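Local coordinates for interphotoreceptor retinoid-binding protein (Xenopus laevis, PDB 1J7X) that probably binds retinoids and carries them through the interphotoreceptor matrix between photoreceptors and the retinal pigment epithelium, at residues I137-L143 and K197-K203; N142-R148 and G204-S210. All blocks are in the same frame, centred on the assembly; numbering follows the deposited sequence.

Contact 1. Residues I137-L143 and K197-K203; sequences ITITENL and KPYGSKK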
ATOM      1  N   ILE A 137      16.995 -17.386   7.419  1.00 19.09           N
ATOM      2  CA  ILE A 137      17.648 -16.427   6.480  1.00 19.37           C
ATOM      3  C   ILE A 137      18.867 -15.752   7.043  1.00 21.48           C
ATOM      4  O   ILE A 137      19.571 -15.106   6.333  1.00 18.41           O
ATOM      5  CB  ILE A 137      16.624 -15.341   6.012  1.00 17.00           C
ATOM      6  CG1 ILE A 137      16.193 -14.450   7.117  1.00 20.10           C
ATOM      7  CG2 ILE A 137      15.471 -15.952   5.384  1.00 18.62           C
ATOM      8  CD1 ILE A 137      15.311 -13.279   6.611  1.00 19.75           C
ATOM      9  N   THR A 138      19.119 -15.920   8.359  1.00 21.13           N
ATOM     10  CA  THR A 138      20.279 -15.312   8.952  1.00 23.53           C
ATOM     11  C   THR A 138      21.626 -15.589   8.268  1.00 23.57           C
ATOM     12  O   THR A 138      22.499 -14.696   8.193  1.00 25.81           O
ATOM     13  CB  THR A 138      20.472 -15.703  10.405  1.00 25.13           C
ATOM     14  OG1 THR A 138      19.394 -15.219  11.123  1.00 31.85           O
ATOM     15  CG2 THR A 138      21.609 -14.790  10.978  1.00 27.31           C
ATOM     16  N   ILE A 139      21.745 -16.762   7.722  1.00 25.32           N
ATOM     17  CA  ILE A 139      22.970 -17.187   7.055  1.00 27.45           C
ATOM     18  C   ILE A 139      23.166 -16.429   5.695  1.00 28.62           C
ATOM     19  O   ILE A 139      24.283 -16.258   5.249  1.00 29.23           O
ATOM     20  CB  ILE A 139      22.920 -18.676   6.794  1.00 27.46           C
ATOM     21  CG1 ILE A 139      24.233 -19.173   6.162  1.00 34.52           C
ATOM     22  CG2 ILE A 139      21.751 -19.128   5.933  1.00 31.32           C
ATOM     23  CD1 ILE A 139      25.424 -19.137   7.059  1.00 38.22           C
ATOM     24  N   THR A 140      22.093 -15.988   5.054  1.00 26.23           N
ATOM     25  CA  THR A 140      22.214 -15.343   3.720  1.00 24.58           C
ATOM     26  C   THR A 140      22.821 -13.945   3.678  1.00 24.68           C
ATOM     27  O   THR A 140      22.822 -13.192   4.665  1.00 24.62           O
ATOM     28  CB  THR A 140      20.853 -15.332   3.050  1.00 22.80           C
ATOM     29  OG1 THR A 140      19.951 -14.441   3.732  1.00 23.66           O
ATOM     30  CG2 THR A 140      20.217 -16.721   3.067  1.00 25.09           C
ATOM     31  N   GLU A 141      23.322 -13.521   2.499  1.00 25.79           N
ATOM     32  CA  GLU A 141      23.943 -12.250   2.402  1.00 27.20           C
ATOM     33  C   GLU A 141      22.982 -11.292   1.638  1.00 25.53           C
ATOM     34  O   GLU A 141      23.139 -10.102   1.685  1.00 25.56           O
ATOM     35  CB  GLU A 141      25.255 -12.372   1.645  1.00 29.97           C
ATOM     36  CG  GLU A 141      26.375 -12.973   2.505  1.00 35.88           C
ATOM     37  CD  GLU A 141      26.533 -12.236   3.812  1.00 40.63           C
ATOM     38  OE1 GLU A 141      26.324 -11.009   3.848  1.00 45.55           O
ATOM     39  OE2 GLU A 141      26.850 -12.854   4.858  1.00 45.22           O
ATOM     40  N   ASN A 142      22.021 -11.861   0.973  1.00 23.07           N
ATOM     41  CA  ASN A 142      21.013 -11.058   0.251  1.00 23.54           C
ATOM     42  C   ASN A 142      19.651 -11.762   0.397  1.00 20.85           C
ATOM     43  O   ASN A 142      19.582 -12.988   0.669  1.00 18.90           O
ATOM     44  CB  ASN A 142      21.358 -11.005  -1.222  1.00 23.88           C
ATOM     45  CG  ASN A 142      22.520 -10.115  -1.493  1.00 30.59           C
ATOM     46  OD1 ASN A 142      22.429  -8.892  -1.362  1.00 25.24           O
ATOM     47  ND2 ASN A 142      23.641 -10.736  -1.859  1.00 21.92           N
ATOM     48  N   LEU A 143      18.577 -10.994   0.335  1.00 21.64           N
ATOM     49  CA  LEU A 143      17.232 -11.552   0.519  1.00 17.94           C
ATOM     50  C   LEU A 143      16.293 -11.047  -0.546  1.00 18.63           C
ATOM     51  O   LEU A 143      16.253  -9.880  -0.866  1.00 19.70           O
ATOM     52  CB  LEU A 143      16.682 -11.136   1.880  1.00 18.91           C
ATOM     53  CG  LEU A 143      15.232 -11.548   2.156  1.00 16.34           C
ATOM     54  CD1 LEU A 143      15.174 -13.078   2.291  1.00 17.60           C
ATOM     55  CD2 LEU A 143      14.628 -10.984   3.424  1.00 16.08           C
ATOM     56  N   LYS A 197      15.521 -12.588  15.258  1.00 22.64           N
ATOM     57  CA  LYS A 197      16.677 -11.836  14.762  1.00 21.69           C
ATOM     58  C   LYS A 197      16.308 -10.949  13.598  1.00 20.19           C
ATOM     59  O   LYS A 197      15.733 -11.388  12.612  1.00 21.25           O
ATOM     60  CB  LYS A 197      17.723 -12.789  14.238  1.00 24.08           C
ATOM     61  CG  LYS A 197      18.420 -13.610  15.354  1.00 29.57           C
ATOM     62  CD  LYS A 197      19.251 -14.717  14.774  1.00 29.63           C
ATOM     63  CE  LYS A 197      19.903 -15.523  15.853  1.00 33.74           C
ATOM     64  NZ  LYS A 197      20.426 -16.788  15.222  1.00 32.71           N
ATOM     65  N   PRO A 198      16.540  -9.657  13.714  1.00 22.18           N
ATOM     66  CA  PRO A 198      16.283  -8.788  12.566  1.00 23.18           C
ATOM     67  C   PRO A 198      17.268  -9.157  11.465  1.00 22.96           C
ATOM     68  O   PRO A 198      18.366  -9.703  11.710  1.00 18.47           O
ATOM     69  CB  PRO A 198      16.540  -7.357  13.136  1.00 23.00           C
ATOM     70  CG  PRO A 198      17.224  -7.511  14.289  1.00 26.48           C
ATOM     71  CD  PRO A 198      16.827  -8.854  14.912  1.00 21.94           C
ATOM     72  N   TYR A 199      16.838  -8.979  10.231  1.00 21.17           N
ATOM     73  CA  TYR A 199      17.690  -9.249   9.106  1.00 21.77           C
ATOM     74  C   TYR A 199      18.739  -8.145   9.076  1.00 21.44           C
ATOM     75  O   TYR A 199      19.745  -8.305   8.519  1.00 24.35           O
ATOM     76  CB  TYR A 199      16.925  -9.192   7.750  1.00 21.67           C
ATOM     77  CG  TYR A 199      17.689  -9.839   6.642  1.00 19.75           C
ATOM     78  CD1 TYR A 199      18.090 -11.146   6.731  1.00 19.19           C
ATOM     79  CD2 TYR A 199      18.007  -9.186   5.483  1.00 20.31           C
ATOM     80  CE1 TYR A 199      18.770 -11.743   5.680  1.00 19.35           C
ATOM     81  CE2 TYR A 199      18.758  -9.760   4.495  1.00 16.95           C
ATOM     82  CZ  TYR A 199      19.148 -11.044   4.588  1.00 21.38           C
ATOM     83  OH  TYR A 199      19.789 -11.721   3.475  1.00 18.73           O
ATOM     84  N   GLY A 200      18.427  -6.995   9.632  1.00 24.29           N
ATOM     85  CA  GLY A 200      19.369  -5.923   9.699  1.00 26.74           C
ATOM     86  C   GLY A 200      19.209  -4.924   8.525  1.00 28.13           C
ATOM     87  O   GLY A 200      18.470  -5.119   7.594  1.00 27.95           O
ATOM     88  N   SER A 201      20.024  -3.882   8.550  1.00 30.61           N
ATOM     89  CA  SER A 201      19.957  -2.842   7.504  1.00 31.36           C
ATOM     90  C   SER A 201      21.035  -2.833   6.461  1.00 33.52           C
ATOM     91  O   SER A 201      20.945  -1.985   5.485  1.00 33.93           O
ATOM     92  CB  SER A 201      19.960  -1.452   8.151  1.00 34.44           C
ATOM     93  OG  SER A 201      21.240  -1.226   8.790  1.00 35.45           O
ATOM     94  N   LYS A 202      21.919  -3.827   6.544  1.00 31.99           N
ATOM     95  CA  LYS A 202      23.073  -3.919   5.643  1.00 32.73           C
ATOM     96  C   LYS A 202      22.919  -4.840   4.444  1.00 31.04           C
ATOM     97  O   LYS A 202      23.242  -4.497   3.339  1.00 32.01           O
ATOM     98  CB  LYS A 202      24.320  -4.309   6.440  1.00 34.06           C
ATOM     99  CG  LYS A 202      24.596  -3.460   7.669  1.00 41.26           C
ATOM    100  CD  LYS A 202      24.892  -1.980   7.362  1.00 47.11           C
ATOM    101  CE  LYS A 202      26.187  -1.875   6.553  1.00 54.50           C
ATOM    102  NZ  LYS A 202      27.342  -2.607   7.202  1.00 58.75           N
ATOM    103  N   LYS A 203      22.437  -6.040   4.625  1.00 27.85           N
ATOM    104  CA  LYS A 203      22.334  -6.973   3.564  1.00 25.40           C
ATOM    105  C   LYS A 203      21.342  -6.529   2.446  1.00 23.25           C
ATOM    106  O   LYS A 203      20.375  -5.880   2.685  1.00 22.96           O
ATOM    107  CB  LYS A 203      21.837  -8.303   4.118  1.00 25.37           C
ATOM    108  CG  LYS A 203      22.880  -9.009   5.049  1.00 29.29           C
ATOM    109  CD  LYS A 203      22.301 -10.223   5.786  1.00 29.64           C
ATOM    110  CE  LYS A 203      23.410 -10.939   6.724  1.00 28.25           C
ATOM    111  NZ  LYS A 203      22.881 -12.090   7.360  1.00 23.42           N
TER
HETATM  112  O   HOH W   1      19.643 -12.171  10.899  1.00 24.93           O
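Two loops leading into neighbouring parallel strands of the ββα-spiral (ClpP/crotonase-like) domain pack here at the N-terminal ends of strands 142-146 and 204-209 of its mixed sheet. Residues 137-143 leave helix 119-137 through a type I β turn, I137 to T140, and enter strand 142-146; residues 197-203 run up to strand 204-209. The Y199 ring fills the space between them. L143 CD2 lies over one of its faces, and I137 CD1 comes within 3.5 Å of Y199 CD1, while F165 and strand 100-104 help enclose this apolar cluster. T140 OG1 donates to I137 O (2.7 Å) within the turn and accepts from Y199 OH (2.7 Å), tying the ring to the turn. At the outer edge a water bridges T138 OG1 (3.1 Å) and P198 O (2.9 Å); T138 OG1 also bonds to W134 O, and K197 forms a salt bridge with E135. The extended K203 side chain reaches back to the turn, its NZ donating to T140 O at 2.9 Å.

Contact 2. Residues N142-R148 and G204-S210; sequences NLIIDLR and GVYVLTS
A parallel β pair of the ββα-spiral domain's mixed sheet sets strand 142-146 beside strand 204-209, axes approaching to 4.6 Å at 17°. Backbones are extended (142-146: phi -91° to -143°, psi 104° to 153°); bridges run from N142-G204 to D146-L208, CA atoms 4.5-4.8 Å apart. Backbone hydrogen bonds are L143 N–G204 O (2.7 Å), Y206 N–L143 O (2.8 Å), I145 N–Y206 O (2.7 Å), L208 N–I145 O (2.8 Å) and L147 N–L208 O (2.9 Å). N142, I144, D146, Y206 (chi1 m) and L208 (m,t) share one face, where I144 CG2 meets L208 CG (3.8 Å) and helix 287-296 packs on Y206; L143, I145 (m,t), V205 and V207 share the other, I145 CD1 3.9 Å from V205 CG1. At the C-terminal end, D146 (chi1 t) accepts R148 N at OD1 (3.1 Å), an Asx turn, and forms a salt bridge with R148 (NE–OD1 2.9 Å, NH2–OD2 2.8 Å); Y110 also bonds to OD2. S210 OG donates to R148 O (2.5 Å). The pair sits mid-sheet, as expected of a ClpP/crotonase-like ββα-spiral core.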
ATOM      1  N   ASN A 142      22.021 -11.861   0.973  1.00 23.07           N
ATOM      2  CA  ASN A 142      21.013 -11.058   0.251  1.00 23.54           C
ATOM      3  C   ASN A 142      19.651 -11.762   0.397  1.00 20.85           C
ATOM      4  O   ASN A 142      19.582 -12.988   0.669  1.00 18.90           O
ATOM      5  CB  ASN A 142      21.358 -11.005  -1.222  1.00 23.88           C
ATOM      6  CG  ASN A 142      22.520 -10.115  -1.493  1.00 30.59           C
ATOM      7  OD1 ASN A 142      22.429  -8.892  -1.362  1.00 25.24           O
ATOM      8  ND2 ASN A 142      23.641 -10.736  -1.859  1.00 21.92           N
ATOM      9  N   LEU A 143      18.577 -10.994   0.335  1.00 21.64           N
ATOM     10  CA  LEU A 143      17.232 -11.552   0.519  1.00 17.94           C
ATOM     11  C   LEU A 143      16.293 -11.047  -0.546  1.00 18.63           C
ATOM     12  O   LEU A 143      16.253  -9.880  -0.866  1.00 19.70           O
ATOM     13  CB  LEU A 143      16.682 -11.136   1.880  1.00 18.91           C
ATOM     14  CG  LEU A 143      15.232 -11.548   2.156  1.00 16.34           C
ATOM     15  CD1 LEU A 143      15.174 -13.078   2.291  1.00 17.60           C
ATOM     16  CD2 LEU A 143      14.628 -10.984   3.424  1.00 16.08           C
ATOM     17  N   ILE A 144      15.541 -11.951  -1.097  1.00 18.31           N
ATOM     18  CA  ILE A 144      14.513 -11.662  -2.100  1.00 19.09           C
ATOM     19  C   ILE A 144      13.199 -11.849  -1.446  1.00 18.90           C
ATOM     20  O   ILE A 144      12.899 -12.966  -1.056  1.00 19.27           O
ATOM     21  CB  ILE A 144      14.604 -12.578  -3.338  1.00 18.39           C
ATOM     22  CG1 ILE A 144      15.870 -12.227  -4.146  1.00 21.51           C
ATOM     23  CG2 ILE A 144      13.447 -12.387  -4.218  1.00 21.06           C
ATOM     24  CD1 ILE A 144      17.125 -12.164  -3.370  1.00 34.47           C
ATOM     25  N   ILE A 145      12.363 -10.832  -1.346  1.00 17.59           N
ATOM     26  CA  ILE A 145      11.044 -10.952  -0.754  1.00 14.94           C
ATOM     27  C   ILE A 145      10.064 -10.914  -1.923  1.00 16.09           C
ATOM     28  O   ILE A 145       9.984  -9.904  -2.657  1.00 14.90           O
ATOM     29  CB  ILE A 145      10.799  -9.778   0.245  1.00 13.86           C
ATOM     30  CG1 ILE A 145      11.896  -9.662   1.295  1.00 15.46           C
ATOM     31  CG2 ILE A 145       9.354  -9.894   0.835  1.00 14.01           C
ATOM     32  CD1 ILE A 145      11.616  -8.511   2.268  1.00 13.67           C
ATOM     33  N   ASP A 146       9.394 -12.037  -2.147  1.00 14.67           N
ATOM     34  CA  ASP A 146       8.498 -12.215  -3.245  1.00 15.46           C
ATOM     35  C   ASP A 146       7.025 -11.816  -2.898  1.00 15.46           C
ATOM     36  O   ASP A 146       6.362 -12.504  -2.158  1.00 14.70           O
ATOM     37  CB  ASP A 146       8.521 -13.645  -3.703  1.00 15.23           C
ATOM     38  CG  ASP A 146       7.858 -13.832  -5.026  1.00 19.37           C
ATOM     39  OD1 ASP A 146       7.170 -12.904  -5.539  1.00 15.50           O
ATOM     40  OD2 ASP A 146       8.057 -14.923  -5.618  1.00 18.88           O
ATOM     41  N   LEU A 147       6.534 -10.637  -3.369  1.00 15.21           N
ATOM     42  CA  LEU A 147       5.207 -10.220  -3.116  1.00 13.09           C
ATOM     43  C   LEU A 147       4.331 -10.233  -4.332  1.00 14.89           C
ATOM     44  O   LEU A 147       3.235  -9.610  -4.388  1.00 14.98           O
ATOM     45  CB  LEU A 147       5.248  -8.761  -2.553  1.00 13.32           C
ATOM     46  CG  LEU A 147       5.999  -8.619  -1.284  1.00 14.45           C
ATOM     47  CD1 LEU A 147       6.053  -6.979  -0.804  1.00 16.05           C
ATOM     48  CD2 LEU A 147       5.503  -9.524  -0.198  1.00 15.88           C
ATOM     49  N   ARG A 148       4.825 -10.893  -5.354  1.00 16.83           N
ATOM     50  CA  ARG A 148       4.070 -10.995  -6.595  1.00 17.07           C
ATOM     51  C   ARG A 148       2.694 -11.578  -6.433  1.00 17.87           C
ATOM     52  O   ARG A 148       1.836 -11.299  -7.272  1.00 19.33           O
ATOM     53  CB  ARG A 148       4.811 -11.817  -7.703  1.00 16.13           C
ATOM     54  CG  ARG A 148       6.066 -11.099  -8.191  1.00 17.95           C
ATOM     55  CD  ARG A 148       6.907 -11.993  -9.126  1.00 20.87           C
ATOM     56  NE  ARG A 148       7.399 -13.158  -8.445  1.00 19.64           N
ATOM     57  CZ  ARG A 148       8.070 -14.146  -9.042  1.00 25.60           C
ATOM     58  NH1 ARG A 148       8.411 -14.007 -10.325  1.00 26.03           N
ATOM     59  NH2 ARG A 148       8.505 -15.183  -8.332  1.00 19.93           N
ATOM     60  N   GLY A 204      21.631  -6.951   1.275  1.00 23.62           N
ATOM     61  CA  GLY A 204      20.803  -6.605   0.139  1.00 23.32           C
ATOM     62  C   GLY A 204      19.407  -7.204   0.222  1.00 21.75           C
ATOM     63  O   GLY A 204      19.215  -8.343   0.576  1.00 24.72           O
ATOM     64  N   VAL A 205      18.419  -6.397  -0.110  1.00 20.74           N
ATOM     65  CA  VAL A 205      17.056  -6.788  -0.100  1.00 19.25           C
ATOM     66  C   VAL A 205      16.379  -6.392  -1.438  1.00 20.66           C
ATOM     67  O   VAL A 205      16.516  -5.237  -1.903  1.00 21.71           O
ATOM     68  CB  VAL A 205      16.267  -6.196   1.061  1.00 17.09           C
ATOM     69  CG1 VAL A 205      14.813  -6.725   1.008  1.00 18.34           C
ATOM     70  CG2 VAL A 205      16.895  -6.545   2.420  1.00 20.96           C
ATOM     71  N   TYR A 206      15.759  -7.349  -2.043  1.00 19.16           N
ATOM     72  CA  TYR A 206      15.066  -7.232  -3.319  1.00 19.12           C
ATOM     73  C   TYR A 206      13.612  -7.670  -3.228  1.00 17.08           C
ATOM     74  O   TYR A 206      13.342  -8.787  -2.830  1.00 20.40           O
ATOM     75  CB  TYR A 206      15.809  -8.022  -4.345  1.00 18.10           C
ATOM     76  CG  TYR A 206      17.249  -7.588  -4.435  1.00 20.42           C
ATOM     77  CD1 TYR A 206      18.202  -8.103  -3.567  1.00 20.98           C
ATOM     78  CD2 TYR A 206      17.656  -6.580  -5.332  1.00 23.15           C
ATOM     79  CE1 TYR A 206      19.537  -7.672  -3.570  1.00 25.82           C
ATOM     80  CE2 TYR A 206      18.934  -6.198  -5.400  1.00 22.60           C
ATOM     81  CZ  TYR A 206      19.898  -6.707  -4.482  1.00 27.18           C
ATOM     82  OH  TYR A 206      21.186  -6.199  -4.544  1.00 27.00           O
ATOM     83  N   VAL A 207      12.646  -6.744  -3.493  1.00 17.70           N
ATOM     84  CA  VAL A 207      11.225  -7.022  -3.384  1.00 16.86           C
ATOM     85  C   VAL A 207      10.605  -7.178  -4.722  1.00 17.78           C
ATOM     86  O   VAL A 207      10.771  -6.310  -5.576  1.00 16.16           O
ATOM     87  CB  VAL A 207      10.518  -5.902  -2.641  1.00 16.80           C
ATOM     88  CG1 VAL A 207       9.101  -6.227  -2.474  1.00 16.41           C
ATOM     89  CG2 VAL A 207      11.178  -5.708  -1.282  1.00 18.14           C
ATOM     90  N   LEU A 208       9.993  -8.307  -4.980  1.00 17.37           N
ATOM     91  CA  LEU A 208       9.369  -8.639  -6.240  1.00 16.39           C
ATOM     92  C   LEU A 208       7.923  -8.225  -6.202  1.00 15.30           C
ATOM     93  O   LEU A 208       7.162  -8.602  -5.289  1.00 14.11           O
ATOM     94  CB  LEU A 208       9.477 -10.138  -6.559  1.00 16.85           C
ATOM     95  CG  LEU A 208      10.859 -10.783  -6.444  1.00 15.93           C
ATOM     96  CD1 LEU A 208      10.759 -12.192  -7.023  1.00 18.56           C
ATOM     97  CD2 LEU A 208      11.937 -10.025  -7.060  1.00 19.63           C
ATOM     98  N   THR A 209       7.457  -7.519  -7.259  1.00 16.95           N
ATOM     99  CA  THR A 209       6.086  -7.108  -7.332  1.00 17.36           C
ATOM    100  C   THR A 209       5.403  -7.463  -8.634  1.00 17.31           C
ATOM    101  O   THR A 209       6.084  -7.638  -9.645  1.00 16.79           O
ATOM    102  CB  THR A 209       5.970  -5.535  -7.199  1.00 17.73           C
ATOM    103  OG1 THR A 209       6.734  -4.974  -8.304  1.00 18.36           O
ATOM    104  CG2 THR A 209       6.521  -5.080  -5.833  1.00 17.47           C
ATOM    105  N   SER A 210       4.099  -7.530  -8.598  1.00 14.90           N
ATOM    106  CA  SER A 210       3.226  -7.762  -9.762  1.00 17.15           C
ATOM    107  C   SER A 210       2.055  -6.789  -9.726  1.00 18.10           C
ATOM    108  O   SER A 210       1.758  -6.161  -8.706  1.00 17.01           O
ATOM    109  CB  SER A 210       2.631  -9.207  -9.838  1.00 18.59           C
ATOM    110  OG  SER A 210       1.604  -9.459  -8.952  1.00 17.26           O
TER

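In the fold
After an N-terminal run of helices and strand 64-67, the chain lays down the antiparallel pair 100-104 and 108-112, then helix 119-137, whose exit opens contact 1. N142 and L143 belong to both contacts, so the turn at 137-140 leads, through E141, into the strand of contact 2. The chain then makes an excursion through helix 158-163 and strands 173-179 and 186-189 of the second sheet. It returns at 197-203, closing contact 1, and runs straight on into 204-210, closing contact 2. The segments therefore alternate along the chain and the two closures cross, their centres 13 Å apart. Y199 abuts G204 and V205, making loop packing and strand pairing continuous at the beginning of both strands.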